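PDB 2O0Y: transcriptional regulator from Rhodococcus sp., which probably acts as an IclR-family transcription factor, binding DNA through a helix-turn-helix domain joined to a GAF-like C-terminal domain. Local coordinates for residues 164-169 / 181-186; 154-159 / 209-214. One frame throughout, in Å; residues are numbered along the deposited sequence.

Interaction 1: 164-169 / 181-186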
ATOM      1  N   LEU B 164      -8.250  11.700  14.365  1.00 30.90           N
ATOM      2  CA  LEU B 164      -6.938  11.229  14.786  1.00 30.93           C
ATOM      3  C   LEU B 164      -6.249  12.122  15.810  1.00 30.21           C
ATOM      4  O   LEU B 164      -5.203  11.756  16.341  1.00 30.16           O
ATOM      5  CB  LEU B 164      -6.024  11.033  13.574  1.00 31.04           C
ATOM      6  CG  LEU B 164      -6.370   9.858  12.648  1.00 32.30           C
ATOM      7  CD1 LEU B 164      -5.215   9.606  11.719  1.00 33.56           C
ATOM      8  CD2 LEU B 164      -6.695   8.601  13.422  1.00 32.55           C
ATOM      9  N   ILE B 165      -6.827  13.284  16.091  1.00 29.55           N
ATOM     10  CA  ILE B 165      -6.158  14.266  16.945  1.00 28.01           C
ATOM     11  C   ILE B 165      -5.811  13.700  18.347  1.00 28.10           C
ATOM     12  O   ILE B 165      -4.665  13.810  18.814  1.00 26.90           O
ATOM     13  CB  ILE B 165      -6.937  15.608  16.967  1.00 28.31           C
ATOM     14  CG1 ILE B 165      -6.653  16.369  15.648  1.00 27.97           C
ATOM     15  CG2 ILE B 165      -6.522  16.459  18.159  1.00 27.25           C
ATOM     16  CD1 ILE B 165      -7.378  17.700  15.499  1.00 29.70           C
ATOM     17  N   ASP B 166      -6.773  13.044  18.982  1.00 27.54           N
ATOM     18  CA  ASP B 166      -6.538  12.479  20.311  1.00 28.87           C
ATOM     19  C   ASP B 166      -5.341  11.522  20.336  1.00 28.77           C
ATOM     20  O   ASP B 166      -4.502  11.597  21.238  1.00 27.72           O
ATOM     21  CB  ASP B 166      -7.789  11.772  20.830  1.00 28.92           C
ATOM     22  CG  ASP B 166      -8.791  12.727  21.459  1.00 31.62           C
ATOM     23  OD1 ASP B 166      -8.409  13.852  21.849  1.00 35.11           O
ATOM     24  OD2 ASP B 166      -9.976  12.343  21.582  1.00 34.24           O
ATOM     25  N   ASP B 167      -5.266  10.633  19.344  1.00 29.60           N
ATOM     26  CA  ASP B 167      -4.222   9.619  19.321  1.00 30.74           C
ATOM     27  C   ASP B 167      -2.854  10.245  19.070  1.00 30.91           C
ATOM     28  O   ASP B 167      -1.868   9.879  19.720  1.00 31.56           O
ATOM     29  CB  ASP B 167      -4.531   8.533  18.286  1.00 31.08           C
ATOM     30  CG  ASP B 167      -5.780   7.731  18.622  1.00 32.85           C
ATOM     31  OD1 ASP B 167      -6.158   7.567  19.826  1.00 33.56           O
ATOM     32  OD2 ASP B 167      -6.390   7.250  17.646  1.00 34.96           O
ATOM     33  N   VAL B 168      -2.800  11.194  18.139  1.00 31.04           N
ATOM     34  CA  VAL B 168      -1.606  11.995  17.873  1.00 30.98           C
ATOM     35  C   VAL B 168      -1.179  12.719  19.155  1.00 31.80           C
ATOM     36  O   VAL B 168       0.013  12.832  19.437  1.00 32.12           O
ATOM     37  CB  VAL B 168      -1.879  13.020  16.739  1.00 31.63           C
ATOM     38  CG1 VAL B 168      -0.838  14.140  16.704  1.00 29.89           C
ATOM     39  CG2 VAL B 168      -1.945  12.316  15.385  1.00 31.24           C
ATOM     40  N   ALA B 169      -2.157  13.189  19.929  1.00 31.53           N
ATOM     41  CA  ALA B 169      -1.884  13.953  21.151  1.00 32.03           C
ATOM     42  C   ALA B 169      -1.301  13.050  22.241  1.00 32.10           C
ATOM     43  O   ALA B 169      -0.426  13.476  22.991  1.00 31.95           O
ATOM     44  CB  ALA B 169      -3.152  14.644  21.660  1.00 31.56           C
ATOM     45  N   GLN B 181      -5.746  21.335  23.218  1.00 34.17           N
ATOM     46  CA  GLN B 181      -4.894  22.402  22.680  1.00 34.15           C
ATOM     47  C   GLN B 181      -4.624  22.190  21.183  1.00 34.37           C
ATOM     48  O   GLN B 181      -4.908  23.057  20.353  1.00 34.55           O
ATOM     49  CB  GLN B 181      -3.554  22.473  23.429  1.00 33.98           C
ATOM     50  CG  GLN B 181      -3.634  22.779  24.923  1.00 34.95           C
ATOM     51  N   LEU B 182      -4.065  21.028  20.849  1.00 33.77           N
ATOM     52  CA  LEU B 182      -3.880  20.636  19.473  1.00 33.54           C
ATOM     53  C   LEU B 182      -5.144  20.798  18.614  1.00 33.66           C
ATOM     54  O   LEU B 182      -5.079  21.376  17.538  1.00 33.58           O
ATOM     55  CB  LEU B 182      -3.336  19.211  19.399  1.00 33.73           C
ATOM     56  CG  LEU B 182      -2.802  18.724  18.042  1.00 33.00           C
ATOM     57  CD1 LEU B 182      -1.682  19.632  17.469  1.00 34.94           C
ATOM     58  CD2 LEU B 182      -2.304  17.303  18.143  1.00 31.95           C
ATOM     59  N   ARG B 183      -6.291  20.317  19.101  1.00 33.74           N
ATOM     60  CA  ARG B 183      -7.583  20.462  18.404  1.00 34.17           C
ATOM     61  C   ARG B 183      -7.912  21.935  18.077  1.00 34.60           C
ATOM     62  O   ARG B 183      -8.440  22.241  16.998  1.00 34.36           O
ATOM     63  CB  ARG B 183      -8.712  19.832  19.238  1.00 34.30           C
ATOM     64  CG  ARG B 183     -10.054  19.640  18.507  1.00 35.99           C
ATOM     65  CD  ARG B 183     -11.087  18.874  19.360  1.00 40.10           C
ATOM     66  NE  ARG B 183     -10.733  17.458  19.383  1.00 44.19           N
ATOM     67  CZ  ARG B 183     -10.149  16.830  20.402  1.00 44.80           C
ATOM     68  NH1 ARG B 183      -9.876  17.471  21.535  1.00 44.67           N
ATOM     69  NH2 ARG B 183      -9.851  15.546  20.283  1.00 45.58           N
ATOM     70  N   GLU B 184      -7.582  22.837  19.001  1.00 34.65           N
ATOM     71  CA  GLU B 184      -7.914  24.254  18.837  1.00 35.85           C
ATOM     72  C   GLU B 184      -6.990  24.911  17.809  1.00 35.96           C
ATOM     73  O   GLU B 184      -7.449  25.654  16.942  1.00 35.99           O
ATOM     74  CB  GLU B 184      -7.903  25.007  20.181  1.00 35.91           C
ATOM     75  CG  GLU B 184      -9.010  24.554  21.178  1.00 38.42           C
ATOM     76  CD  GLU B 184      -9.250  25.545  22.339  1.00 41.56           C
ATOM     77  OE1 GLU B 184      -8.563  26.600  22.375  1.00 43.21           O
ATOM     78  OE2 GLU B 184     -10.131  25.276  23.214  1.00 42.12           O
ATOM     79  N   LYS B 185      -5.700  24.588  17.871  1.00 36.07           N
ATOM     80  CA  LYS B 185      -4.747  25.121  16.904  1.00 35.97           C
ATOM     81  C   LYS B 185      -5.068  24.616  15.478  1.00 36.10           C
ATOM     82  O   LYS B 185      -4.984  25.388  14.521  1.00 35.72           O
ATOM     83  CB  LYS B 185      -3.320  24.784  17.309  1.00 36.37           C
ATOM     84  CG  LYS B 185      -2.916  25.341  18.699  1.00 37.93           C
ATOM     85  CD  LYS B 185      -1.495  24.864  19.123  1.00 41.65           C
ATOM     86  CE  LYS B 185      -1.344  23.326  19.037  1.00 39.88           C
ATOM     87  NZ  LYS B 185       0.051  22.791  19.191  1.00 41.13           N
ATOM     88  N   VAL B 186      -5.462  23.340  15.332  1.00 35.26           N
ATOM     89  CA  VAL B 186      -5.840  22.835  14.004  1.00 34.28           C
ATOM     90  C   VAL B 186      -7.002  23.678  13.445  1.00 34.28           C
ATOM     91  O   VAL B 186      -7.006  24.055  12.287  1.00 33.67           O
ATOM     92  CB  VAL B 186      -6.202  21.321  14.002  1.00 34.10           C
ATOM     93  CG1 VAL B 186      -6.693  20.906  12.632  1.00 33.67           C
ATOM     94  CG2 VAL B 186      -5.006  20.447  14.446  1.00 33.91           C
TER

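Interaction 2: 154-159 / 209-214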
ATOM      1  N   GLY B 154       2.114  19.309  10.305  1.00 27.47           N
ATOM      2  CA  GLY B 154       1.282  18.351  11.038  1.00 25.84           C
ATOM      3  C   GLY B 154      -0.140  18.864  11.272  1.00 27.50           C
ATOM      4  O   GLY B 154      -1.117  18.140  11.090  1.00 26.87           O
ATOM      5  N   LYS B 155      -0.272  20.114  11.727  1.00 27.30           N
ATOM      6  CA  LYS B 155      -1.594  20.699  11.947  1.00 27.96           C
ATOM      7  C   LYS B 155      -2.392  20.951  10.653  1.00 27.20           C
ATOM      8  O   LYS B 155      -3.610  20.963  10.672  1.00 28.18           O
ATOM      9  CB  LYS B 155      -1.477  21.977  12.785  1.00 26.92           C
ATOM     10  CG  LYS B 155      -1.207  21.659  14.270  1.00 30.13           C
ATOM     11  CD  LYS B 155      -0.898  22.932  15.106  1.00 31.42           C
ATOM     12  CE  LYS B 155       0.611  23.139  15.341  1.00 32.52           C
ATOM     13  NZ  LYS B 155       1.218  22.183  16.373  1.00 29.44           N
ATOM     14  N   ILE B 156      -1.707  21.160   9.533  1.00 27.14           N
ATOM     15  CA  ILE B 156      -2.400  21.269   8.240  1.00 25.83           C
ATOM     16  C   ILE B 156      -2.920  19.878   7.851  1.00 27.08           C
ATOM     17  O   ILE B 156      -4.078  19.738   7.521  1.00 26.57           O
ATOM     18  CB  ILE B 156      -1.504  21.869   7.126  1.00 26.75           C
ATOM     19  CG1 ILE B 156      -1.222  23.374   7.398  1.00 23.48           C
ATOM     20  CG2 ILE B 156      -2.128  21.641   5.718  1.00 25.95           C
ATOM     21  CD1 ILE B 156      -2.451  24.275   7.225  1.00 24.21           C
ATOM     22  N   LEU B 157      -2.089  18.835   7.955  1.00 27.24           N
ATOM     23  CA  LEU B 157      -2.551  17.479   7.611  1.00 26.81           C
ATOM     24  C   LEU B 157      -3.715  17.051   8.477  1.00 27.25           C
ATOM     25  O   LEU B 157      -4.567  16.303   8.012  1.00 27.74           O
ATOM     26  CB  LEU B 157      -1.417  16.462   7.725  1.00 27.33           C
ATOM     27  CG  LEU B 157      -0.305  16.738   6.706  1.00 26.24           C
ATOM     28  CD1 LEU B 157       0.952  15.949   7.091  1.00 24.54           C
ATOM     29  CD2 LEU B 157      -0.809  16.347   5.291  1.00 24.29           C
ATOM     30  N   LEU B 158      -3.766  17.509   9.731  1.00 26.32           N
ATOM     31  CA  LEU B 158      -4.835  17.052  10.636  1.00 26.33           C
ATOM     32  C   LEU B 158      -6.151  17.727  10.309  1.00 27.64           C
ATOM     33  O   LEU B 158      -7.162  17.403  10.916  1.00 28.74           O
ATOM     34  CB  LEU B 158      -4.489  17.306  12.110  1.00 25.93           C
ATOM     35  CG  LEU B 158      -3.430  16.358  12.665  1.00 26.34           C
ATOM     36  CD1 LEU B 158      -2.861  16.874  14.013  1.00 25.25           C
ATOM     37  CD2 LEU B 158      -4.006  14.916  12.777  1.00 28.78           C
ATOM     38  N   LEU B 159      -6.143  18.668   9.355  1.00 28.82           N
ATOM     39  CA  LEU B 159      -7.386  19.296   8.855  1.00 29.32           C
ATOM     40  C   LEU B 159      -8.263  18.243   8.234  1.00 29.67           C
ATOM     41  O   LEU B 159      -9.496  18.327   8.334  1.00 30.41           O
ATOM     42  CB  LEU B 159      -7.107  20.362   7.791  1.00 27.83           C
ATOM     43  CG  LEU B 159      -6.493  21.703   8.191  1.00 28.36           C
ATOM     44  CD1 LEU B 159      -6.195  22.559   6.949  1.00 27.71           C
ATOM     45  CD2 LEU B 159      -7.396  22.469   9.125  1.00 27.61           C
ATOM     46  N   SER B 209       2.921  26.409   6.639  1.00 25.65           N
ATOM     47  CA  SER B 209       2.313  25.342   5.828  1.00 25.16           C
ATOM     48  C   SER B 209       0.965  25.752   5.252  1.00 25.53           C
ATOM     49  O   SER B 209       0.155  26.366   5.939  1.00 26.48           O
ATOM     50  CB  SER B 209       2.101  24.076   6.667  1.00 24.90           C
ATOM     51  OG  SER B 209       1.909  22.915   5.830  1.00 26.25           O
ATOM     52  N   PHE B 210       0.721  25.448   3.975  1.00 26.76           N
ATOM     53  CA  PHE B 210      -0.596  25.683   3.356  1.00 25.51           C
ATOM     54  C   PHE B 210      -1.158  24.311   2.952  1.00 25.92           C
ATOM     55  O   PHE B 210      -0.388  23.434   2.556  1.00 24.88           O
ATOM     56  CB  PHE B 210      -0.463  26.560   2.083  1.00 26.52           C
ATOM     57  CG  PHE B 210      -0.526  28.040   2.366  1.00 26.50           C
ATOM     58  CD1 PHE B 210       0.572  28.705   2.886  1.00 27.20           C
ATOM     59  CD2 PHE B 210      -1.696  28.757   2.144  1.00 28.17           C
ATOM     60  CE1 PHE B 210       0.524  30.089   3.180  1.00 27.80           C
ATOM     61  CE2 PHE B 210      -1.740  30.130   2.430  1.00 27.16           C
ATOM     62  CZ  PHE B 210      -0.635  30.777   2.941  1.00 27.24           C
ATOM     63  N   PRO B 211      -2.508  24.152   2.971  1.00 26.57           N
ATOM     64  CA  PRO B 211      -3.068  22.910   2.502  1.00 27.26           C
ATOM     65  C   PRO B 211      -2.979  22.810   0.982  1.00 27.82           C
ATOM     66  O   PRO B 211      -3.177  23.801   0.268  1.00 27.95           O
ATOM     67  CB  PRO B 211      -4.558  22.999   2.916  1.00 27.04           C
ATOM     68  CG  PRO B 211      -4.853  24.433   3.098  1.00 27.14           C
ATOM     69  CD  PRO B 211      -3.536  25.109   3.424  1.00 25.45           C
ATOM     70  N   LEU B 212      -2.725  21.595   0.506  1.00 27.36           N
ATOM     71  CA  LEU B 212      -2.961  21.269  -0.901  1.00 26.48           C
ATOM     72  C   LEU B 212      -4.169  20.339  -0.917  1.00 26.54           C
ATOM     73  O   LEU B 212      -4.245  19.436  -0.087  1.00 26.34           O
ATOM     74  CB  LEU B 212      -1.736  20.524  -1.461  1.00 26.52           C
ATOM     75  CG  LEU B 212      -0.469  21.394  -1.375  1.00 25.97           C
ATOM     76  CD1 LEU B 212       0.717  20.487  -1.827  1.00 25.28           C
ATOM     77  CD2 LEU B 212      -0.636  22.596  -2.302  1.00 23.81           C
ATOM     78  N   VAL B 213      -5.102  20.558  -1.855  1.00 26.31           N
ATOM     79  CA  VAL B 213      -6.389  19.826  -1.852  1.00 26.37           C
ATOM     80  C   VAL B 213      -6.630  19.067  -3.159  1.00 27.23           C
ATOM     81  O   VAL B 213      -6.024  19.404  -4.220  1.00 27.54           O
ATOM     82  CB  VAL B 213      -7.561  20.791  -1.578  1.00 25.85           C
ATOM     83  CG1 VAL B 213      -7.387  21.491  -0.173  1.00 26.52           C
ATOM     84  CG2 VAL B 213      -7.611  21.889  -2.617  1.00 25.16           C
ATOM     85  N   ASP B 214      -7.467  18.021  -3.088  1.00 26.40           N
ATOM     86  CA  ASP B 214      -7.954  17.398  -4.304  1.00 26.84           C
ATOM     87  C   ASP B 214      -9.042  18.270  -4.961  1.00 27.03           C
ATOM     88  O   ASP B 214      -9.351  19.361  -4.469  1.00 25.85           O
ATOM     89  CB  ASP B 214      -8.460  15.976  -4.040  1.00 26.45           C
ATOM     90  CG  ASP B 214      -9.569  15.933  -3.055  1.00 27.87           C
ATOM     91  OD1 ASP B 214     -10.217  16.989  -2.822  1.00 30.16           O
ATOM     92  OD2 ASP B 214      -9.816  14.843  -2.526  1.00 26.56           O
TER

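Interaction 1: 164-169 / 181-186
I165 meets R183 and V186 with two different branches, and this split carries the packed half of the contact between helix 165-171 and helix 178-192, both in the IclR C-terminal domain, which is probably GAF-like. Its longer branch runs tip to tip into V186, CD1 of I165 lying 3.8 Å from CG2 of V186. The methyl CG2 of I165 sits anti to its own backbone N and lies 4.0 Å from the backbone N of R183. The same methyl also lies over one face of the R183 guanidinium, displaced toward its rim. L182 fills the neighbouring site: its CD2 comes 3.8 Å from CG1 of V168, the two side chains crossing at about a right angle, and touches A169 more loosely, 4.5 Å from CB of A169. I165, V168, A169, L182 and V186 are all buried; K155 of helix 152-157 packs against L182 and V186 as well.

The other side is polar and thinner. D166 is exposed, and its carboxylate is joined to R183 in a salt bridge with a single hydrogen bond, NH2 of R183 to OD1 of D166 at 2.7 Å and an N-H...O angle of 158°. The acceptor lies in the guanidinium plane, whereas the donor stands above the carboxylate plane; the two planes are 77° apart, so this is not a two-pronged, coplanar pairing. The R183 chain is extended through chi2 and bends at chi3, which turns NE out of the extended line. D180 lies at long range from NH1 of R183, a weak ion pair.

The two consecutive helices cross at 125°, their axes 9.9 Å apart, and are held here chiefly by aliphatic contact; the short but solvent-accessible ion pair probably adds direction more than strength.

Interaction 2: 154-159 / 209-214
I156 spreads its branches over S209, the backbone of F210, and P211. CG1 presses on CB of S209 at 3.5 Å, tighter than usual for two carbons, and CD1 lies 3.6 Å from the carbonyl O of S209. The second branch, CG2, is anti to the backbone N of I156 and meets CA of P211 at 3.6 Å; the side chains of I156 and P211 cross at about a right angle. L159 adds a looser touch, its CD1 4.4 Å from CB of P211.

In the next shell, OG of S209 is hydrogen-bonded to T224 OG1 of strand 219-228, so the hydroxyl beside I156 already has a polar partner. A222 of that strand touches both I156 and S209, while backbone bonds to Q195 and L223 keep S209 and F210 within the sheet. An alanine in place of I156 would probably open a gap over CB of S209 and over P211, leaving segment 154-159 with little beyond the looser L159 touch.

No hydrogen bond spans the two segments. Between them the contact is van der Waals packing, chiefly of I156, while the backbone bonds and the S209-T224 bond engage polar groups of the strand from within the sheet.

Overall arrangement
Both contacts lie within the IclR C-terminal domain, their centres about 14 Å apart. Along the chain the order is helix 152-157, helix 165-171, helix 178-192 and strand 205-213, so both segments of interaction 1 fall between those of interaction 2. Interaction 2 seats helix 152-157 on the six-stranded antiparallel sheet, whereas interaction 1 pairs the next two helices farther from the centre of the chain. They meet directly: the carbonyl O of V186 lies 3.6 Å from CD2 of L159. Helix 237-254 also packs on strand 205-213, touching F210 and L212. The result is a layered helix-and-sheet domain, consistent with a GAF-like fold.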